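Local coordinates for protein teichoic acid D-alanine hydrolase (Staphylococcus aureus, PDB 5ZH8) that hydrolyses the ester-linked D-alanyl groups of wall teichoic acid and lipoteichoic acid, and affects methicillin resistance, autolysis and cell wall structure in this bacterium, at residues 66-71 with 98-103; 94-99 with 357-362. All coordinates share one frame; numbering follows the deposited sequence.

Interaction 1: residues 66-71 with 98-103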
loop_
_atom_site.group_PDB
_atom_site.type_symbol
_atom_site.label_atom_id
_atom_site.label_comp_id
_atom_site.label_asym_id
_atom_site.label_seq_id
_atom_site.Cartn_x
_atom_site.Cartn_y
_atom_site.Cartn_z
ATOM N N LYS A 66 13.426 25.750 -11.161
ATOM C CA LYS A 66 14.348 25.099 -12.091
ATOM C C LYS A 66 14.930 23.811 -11.508
ATOM O O LYS A 66 15.016 23.647 -10.294
ATOM C CB LYS A 66 15.467 26.062 -12.528
ATOM C CG LYS A 66 16.452 26.469 -11.441
ATOM C CD LYS A 66 17.569 27.351 -12.015
ATOM C CE LYS A 66 18.904 27.135 -11.305
ATOM N NZ LYS A 66 19.493 25.784 -11.558
ATOM N N GLU A 67 15.305 22.892 -12.394
ATOM C CA GLU A 67 15.966 21.663 -11.989
ATOM C C GLU A 67 17.342 21.993 -11.430
ATOM O O GLU A 67 18.032 22.882 -11.930
ATOM C CB GLU A 67 16.103 20.704 -13.169
ATOM C CG GLU A 67 14.780 20.138 -13.667
ATOM C CD GLU A 67 14.969 18.987 -14.637
ATOM O OE1 GLU A 67 15.625 18.006 -14.238
ATOM O OE2 GLU A 67 14.480 19.060 -15.792
ATOM N N VAL A 68 17.716 21.292 -10.368
ATOM C CA VAL A 68 19.045 21.401 -9.791
ATOM C C VAL A 68 19.598 19.984 -9.695
ATOM O O VAL A 68 19.045 19.142 -8.992
ATOM C CB VAL A 68 19.020 22.061 -8.394
ATOM C CG1 VAL A 68 20.433 22.223 -7.859
ATOM C CG2 VAL A 68 18.339 23.416 -8.459
ATOM N N TYR A 69 20.677 19.725 -10.419
ATOM C CA TYR A 69 21.306 18.418 -10.408
ATOM C C TYR A 69 22.706 18.520 -10.966
ATOM O O TYR A 69 22.882 18.855 -12.136
ATOM C CB TYR A 69 20.494 17.421 -11.235
ATOM C CG TYR A 69 21.260 16.167 -11.584
ATOM C CD1 TYR A 69 21.848 15.383 -10.594
ATOM C CD2 TYR A 69 21.401 15.769 -12.902
ATOM C CE1 TYR A 69 22.557 14.240 -10.915
ATOM C CE2 TYR A 69 22.097 14.616 -13.226
ATOM C CZ TYR A 69 22.674 13.861 -12.230
ATOM O OH TYR A 69 23.362 12.735 -12.581
ATOM N N ASN A 70 23.693 18.218 -10.132
ATOM C CA ASN A 70 25.080 18.299 -10.539
ATOM C C ASN A 70 25.658 16.898 -10.694
ATOM O O ASN A 70 26.131 16.297 -9.724
ATOM C CB ASN A 70 25.879 19.104 -9.520
ATOM C CG ASN A 70 27.349 19.187 -9.871
ATOM O OD1 ASN A 70 27.735 19.074 -11.037
ATOM N ND2 ASN A 70 28.179 19.387 -8.860
ATOM N N SER A 71 25.635 16.394 -11.927
ATOM C CA SER A 71 26.132 15.052 -12.225
ATOM C C SER A 71 27.634 14.921 -11.952
ATOM O O SER A 71 28.143 13.807 -11.837
ATOM C CB SER A 71 25.837 14.677 -13.680
ATOM O OG SER A 71 26.592 15.475 -14.578
ATOM N N GLY A 98 21.943 23.654 4.288
ATOM C CA GLY A 98 20.986 24.723 4.029
ATOM C C GLY A 98 20.777 25.076 2.571
ATOM O O GLY A 98 19.806 25.749 2.236
ATOM N N LYS A 99 21.679 24.630 1.697
ATOM C CA LYS A 99 21.588 24.941 0.268
ATOM C C LYS A 99 20.913 23.821 -0.516
ATOM O O LYS A 99 21.115 22.647 -0.231
ATOM C CB LYS A 99 22.979 25.184 -0.308
ATOM C CG LYS A 99 23.783 26.219 0.457
ATOM C CD LYS A 99 24.784 26.933 -0.432
ATOM C CE LYS A 99 25.346 28.157 0.271
ATOM N NZ LYS A 99 26.287 28.924 -0.601
ATOM N N LEU A 100 20.123 24.198 -1.514
ATOM C CA LEU A 100 19.491 23.238 -2.407
ATOM C C LEU A 100 20.528 22.721 -3.391
ATOM O O LEU A 100 20.973 23.462 -4.256
ATOM C CB LEU A 100 18.332 23.898 -3.157
ATOM C CG LEU A 100 17.506 23.037 -4.117
ATOM C CD1 LEU A 100 16.733 21.961 -3.377
ATOM C CD2 LEU A 100 16.540 23.914 -4.886
ATOM N N LYS A 101 20.923 21.458 -3.236
ATOM C CA LYS A 101 21.923 20.831 -4.105
ATOM C C LYS A 101 21.307 19.899 -5.154
ATOM O O LYS A 101 21.972 19.527 -6.125
ATOM C CB LYS A 101 22.915 20.018 -3.281
ATOM C CG LYS A 101 23.577 20.762 -2.135
ATOM C CD LYS A 101 24.479 21.903 -2.569
ATOM C CE LYS A 101 25.685 21.398 -3.329
ATOM N NZ LYS A 101 26.711 22.475 -3.422
ATOM N N MET A 102 20.057 19.492 -4.945
ATOM C CA MET A 102 19.363 18.648 -5.904
ATOM C C MET A 102 17.862 18.882 -5.845
ATOM O O MET A 102 17.279 18.931 -4.766
ATOM C CB MET A 102 19.668 17.167 -5.656
ATOM C CG MET A 102 19.156 16.244 -6.758
ATOM S SD MET A 102 19.750 14.557 -6.607
ATOM C CE MET A 102 19.085 13.857 -8.116
ATOM N N SER A 103 17.251 19.013 -7.017
ATOM C CA SER A 103 15.812 19.180 -7.153
ATOM C C SER A 103 15.438 18.681 -8.533
ATOM O O SER A 103 15.831 19.285 -9.533
ATOM C CB SER A 103 15.414 20.649 -6.998
ATOM O OG SER A 103 14.009 20.810 -7.054
#

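Interaction 2: residues 94-99 with 357-362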
loop_
_atom_site.group_PDB
_atom_site.type_symbol
_atom_site.label_atom_id
_atom_site.label_comp_id
_atom_site.label_asym_id
_atom_site.label_seq_id
_atom_site.Cartn_x
_atom_site.Cartn_y
_atom_site.Cartn_z
ATOM N N ILE A 94 17.004 17.745 -2.200
ATOM C CA ILE A 94 18.032 17.505 -1.198
ATOM C C ILE A 94 18.750 18.809 -0.872
ATOM O O ILE A 94 19.260 19.491 -1.763
ATOM C CB ILE A 94 19.057 16.453 -1.671
ATOM C CG1 ILE A 94 18.338 15.143 -2.022
ATOM C CG2 ILE A 94 20.114 16.231 -0.594
ATOM C CD1 ILE A 94 19.235 14.048 -2.552
ATOM N N TYR A 95 18.765 19.152 0.412
ATOM C CA TYR A 95 19.475 20.327 0.909
ATOM C C TYR A 95 20.737 19.884 1.637
ATOM O O TYR A 95 20.700 18.943 2.437
ATOM C CB TYR A 95 18.597 21.128 1.870
ATOM C CG TYR A 95 17.524 21.930 1.190
ATOM C CD1 TYR A 95 16.399 21.308 0.665
ATOM C CD2 TYR A 95 17.623 23.315 1.080
ATOM C CE1 TYR A 95 15.404 22.042 0.030
ATOM C CE2 TYR A 95 16.634 24.056 0.454
ATOM C CZ TYR A 95 15.522 23.414 -0.064
ATOM O OH TYR A 95 14.531 24.124 -0.691
ATOM N N GLU A 96 21.843 20.564 1.364
ATOM C CA GLU A 96 23.107 20.288 2.031
ATOM C C GLU A 96 23.601 21.560 2.719
ATOM O O GLU A 96 23.817 22.587 2.068
ATOM C CB GLU A 96 24.132 19.796 1.018
ATOM C CG GLU A 96 25.375 19.187 1.627
ATOM C CD GLU A 96 26.356 18.707 0.574
ATOM O OE1 GLU A 96 25.932 18.442 -0.570
ATOM O OE2 GLU A 96 27.559 18.585 0.888
ATOM N N ASN A 97 23.766 21.492 4.035
ATOM C CA ASN A 97 24.098 22.668 4.833
ATOM C C ASN A 97 23.247 23.880 4.436
ATOM O O ASN A 97 23.762 24.982 4.250
ATOM C CB ASN A 97 25.593 22.978 4.719
ATOM C CG ASN A 97 26.465 21.888 5.319
ATOM O OD1 ASN A 97 27.417 21.438 4.694
ATOM N ND2 ASN A 97 26.146 21.457 6.533
ATOM N N GLY A 98 21.943 23.654 4.288
ATOM C CA GLY A 98 20.986 24.723 4.029
ATOM C C GLY A 98 20.777 25.076 2.571
ATOM O O GLY A 98 19.806 25.749 2.236
ATOM N N LYS A 99 21.679 24.630 1.697
ATOM C CA LYS A 99 21.588 24.941 0.268
ATOM C C LYS A 99 20.913 23.821 -0.516
ATOM O O LYS A 99 21.115 22.647 -0.231
ATOM C CB LYS A 99 22.979 25.184 -0.308
ATOM C CG LYS A 99 23.783 26.219 0.457
ATOM C CD LYS A 99 24.784 26.933 -0.432
ATOM C CE LYS A 99 25.346 28.157 0.271
ATOM N NZ LYS A 99 26.287 28.924 -0.601
ATOM N N ASP A 357 21.492 17.542 10.553
ATOM C CA ASP A 357 22.017 18.907 10.497
ATOM C C ASP A 357 22.764 19.229 9.198
ATOM O O ASP A 357 23.059 20.393 8.940
ATOM C CB ASP A 357 22.901 19.197 11.710
ATOM C CG ASP A 357 22.104 19.357 13.002
ATOM O OD1 ASP A 357 20.859 19.230 12.985
ATOM O OD2 ASP A 357 22.732 19.601 14.052
ATOM N N LYS A 358 23.067 18.217 8.383
ATOM C CA LYS A 358 23.733 18.436 7.097
ATOM C C LYS A 358 22.769 18.292 5.916
ATOM O O LYS A 358 22.699 19.170 5.058
ATOM C CB LYS A 358 24.906 17.472 6.919
ATOM C CG LYS A 358 25.843 17.869 5.787
ATOM C CD LYS A 358 26.971 16.872 5.605
ATOM C CE LYS A 358 27.868 17.228 4.428
ATOM N NZ LYS A 358 28.813 16.121 4.097
ATOM N N TYR A 359 22.039 17.185 5.871
ATOM C CA TYR A 359 21.151 16.898 4.754
ATOM C C TYR A 359 19.679 16.964 5.138
ATOM O O TYR A 359 19.289 16.504 6.210
ATOM C CB TYR A 359 21.445 15.506 4.188
ATOM C CG TYR A 359 22.786 15.390 3.517
ATOM C CD1 TYR A 359 23.011 15.958 2.272
ATOM C CD2 TYR A 359 23.837 14.718 4.131
ATOM C CE1 TYR A 359 24.240 15.854 1.652
ATOM C CE2 TYR A 359 25.072 14.607 3.519
ATOM C CZ TYR A 359 25.267 15.171 2.277
ATOM O OH TYR A 359 26.489 15.063 1.663
ATOM N N VAL A 360 18.868 17.533 4.253
ATOM C CA VAL A 360 17.424 17.329 4.297
ATOM C C VAL A 360 17.037 16.675 2.985
ATOM O O VAL A 360 17.196 17.269 1.925
ATOM C CB VAL A 360 16.630 18.644 4.482
ATOM C CG1 VAL A 360 15.139 18.347 4.607
ATOM C CG2 VAL A 360 17.132 19.407 5.699
ATOM N N VAL A 361 16.552 15.442 3.073
ATOM C CA VAL A 361 16.184 14.656 1.901
ATOM C C VAL A 361 14.674 14.522 1.875
ATOM O O VAL A 361 14.089 13.944 2.785
ATOM C CB VAL A 361 16.827 13.249 1.932
ATOM C CG1 VAL A 361 16.553 12.503 0.632
ATOM C CG2 VAL A 361 18.320 13.352 2.194
ATOM N N VAL A 362 14.055 15.070 0.832
ATOM C CA VAL A 362 12.604 15.029 0.663
ATOM C C VAL A 362 12.304 14.229 -0.591
ATOM O O VAL A 362 12.755 14.594 -1.679
ATOM C CB VAL A 362 11.996 16.448 0.513
ATOM C CG1 VAL A 362 10.468 16.389 0.528
ATOM C CG2 VAL A 362 12.524 17.385 1.591
#

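Interaction 1: residues 66-71 with 98-103
Two backbone hydrogen bonds join the short strand 68-69 to strand 99-106, both made by the antiparallel hydrogen-bonded pair Val68 and Ser103. Val68 N gives its hydrogen to Ser103 O at 2.9 Å, and Ser103 N returns one to Val68 O at 2.7 Å. Both bonds are nearly straight, and each meets its carbonyl oxygen in plane on a lone pair. The same two oxygens also receive CA-H groups: Met102 CA lies 3.1 Å from Val68 O, and Glu67 CA approaches Ser103 O. Strand 68-69 thereby forms one edge of the large antiparallel sheet of the serine beta-lactamase and penicillin-binding protein fold, next to a classic beta bulge in which Lys101 and Met102 both face Ile94. Side-chain packing lies on both faces of the sheet. Val68, with CG1 anti to the backbone N (chi1 -177°), sets that methyl against the backbone carbonyl, 3.6 Å from Lys101 O, while its CG2 makes the apolar contact, meeting Leu100 CD2 at 4.0 Å where the two side chains cross obliquely. On this face Thr293 of helix 292-303 touches Leu100 and Ser103. On the face of Tyr69 and Met102, the extended Met102 side chain runs alongside Tyr69, its terminal CE 4.0 Å from ring atom CD1. Ser71 N sits 3.8 Å above the plane of the Tyr69 ring, over its centre; Lys77 and Asp80 of helix 74-85 also touch this tyrosine.

Interaction 2: residues 94-99 with 357-362
Strands 94-96 and 359-362 run antiparallel, their axes 4.6 Å apart at closest approach and their directions 176° from one another, with Tyr95 and Val360 as the hydrogen-bonded pair between the non-hydrogen-bonded pairs Ile94-Val361 and Glu96-Tyr359. Tyr95 N donates a hydrogen bond to Val360 O at 2.9 Å, and Val360 N returns one to an in-plane lone pair of Tyr95 O. A third bond, from Asn97 N to Lys358 O at 2.8 Å, carries the pairing into the type I' turn of Glu96 to Lys99. Gly98 occupies the third position of this turn with positive phi (88°), where a CB would press against the carbonyl O of Asn97, and two backbone bonds between Glu96 and Lys99 close it. The turn makes strands 90-96 and 99-106 a beta hairpin, and strand 359-365 lies on the other side of 90-96 in the antiparallel sheet of the beta-lactamase-like fold. Glu96, its CG anti to the backbone N and its chain extended, runs alongside Tyr359, and its CG comes 3.5 Å from Tyr359 CE1. The carboxylate and ring planes are 43° apart. Lys75 NZ grips both polar ends, by a salt bridge to Glu96 OE1 and a hydrogen bond to Tyr359 OH, while Tyr76 OH also bonds OE1; this probably favours the charged carboxylate. Glu96 OE2 and Lys358 NZ stand 4.2 Å apart, beyond a salt bridge. On the same face, Ile94 CG2 packs against Tyr359 CD1, and Ile94 CG1 lies 4.1 Å from Val361 CG1. Tyr95 and Val360 meet through their CB atoms on the opposite face, which helix 292-303 covers, and there Tyr95 OH hydrogen-bonds Thr293 O.

From the N terminus, residues 66-71 come first, followed by helix 74-85 and strand 90-96; interaction 1 closes this loop when the chain, having turned at 97-98, returns along strand 99-106. Interaction 2 closes a far longer excursion, which runs from 94-99 through most of the helices before coming back at 357-362. Because 94-99 begins inside the first loop and 357-362 lies beyond it, the two closures cross. They share Gly98 and Lys99, and Ile94 bonds through its backbone to Lys101 and Met102, bridging them. Together they place strands 68-69, 99-106, 90-96 and 359-365 side by side, tying N-terminal and C-terminal parts into one sheet.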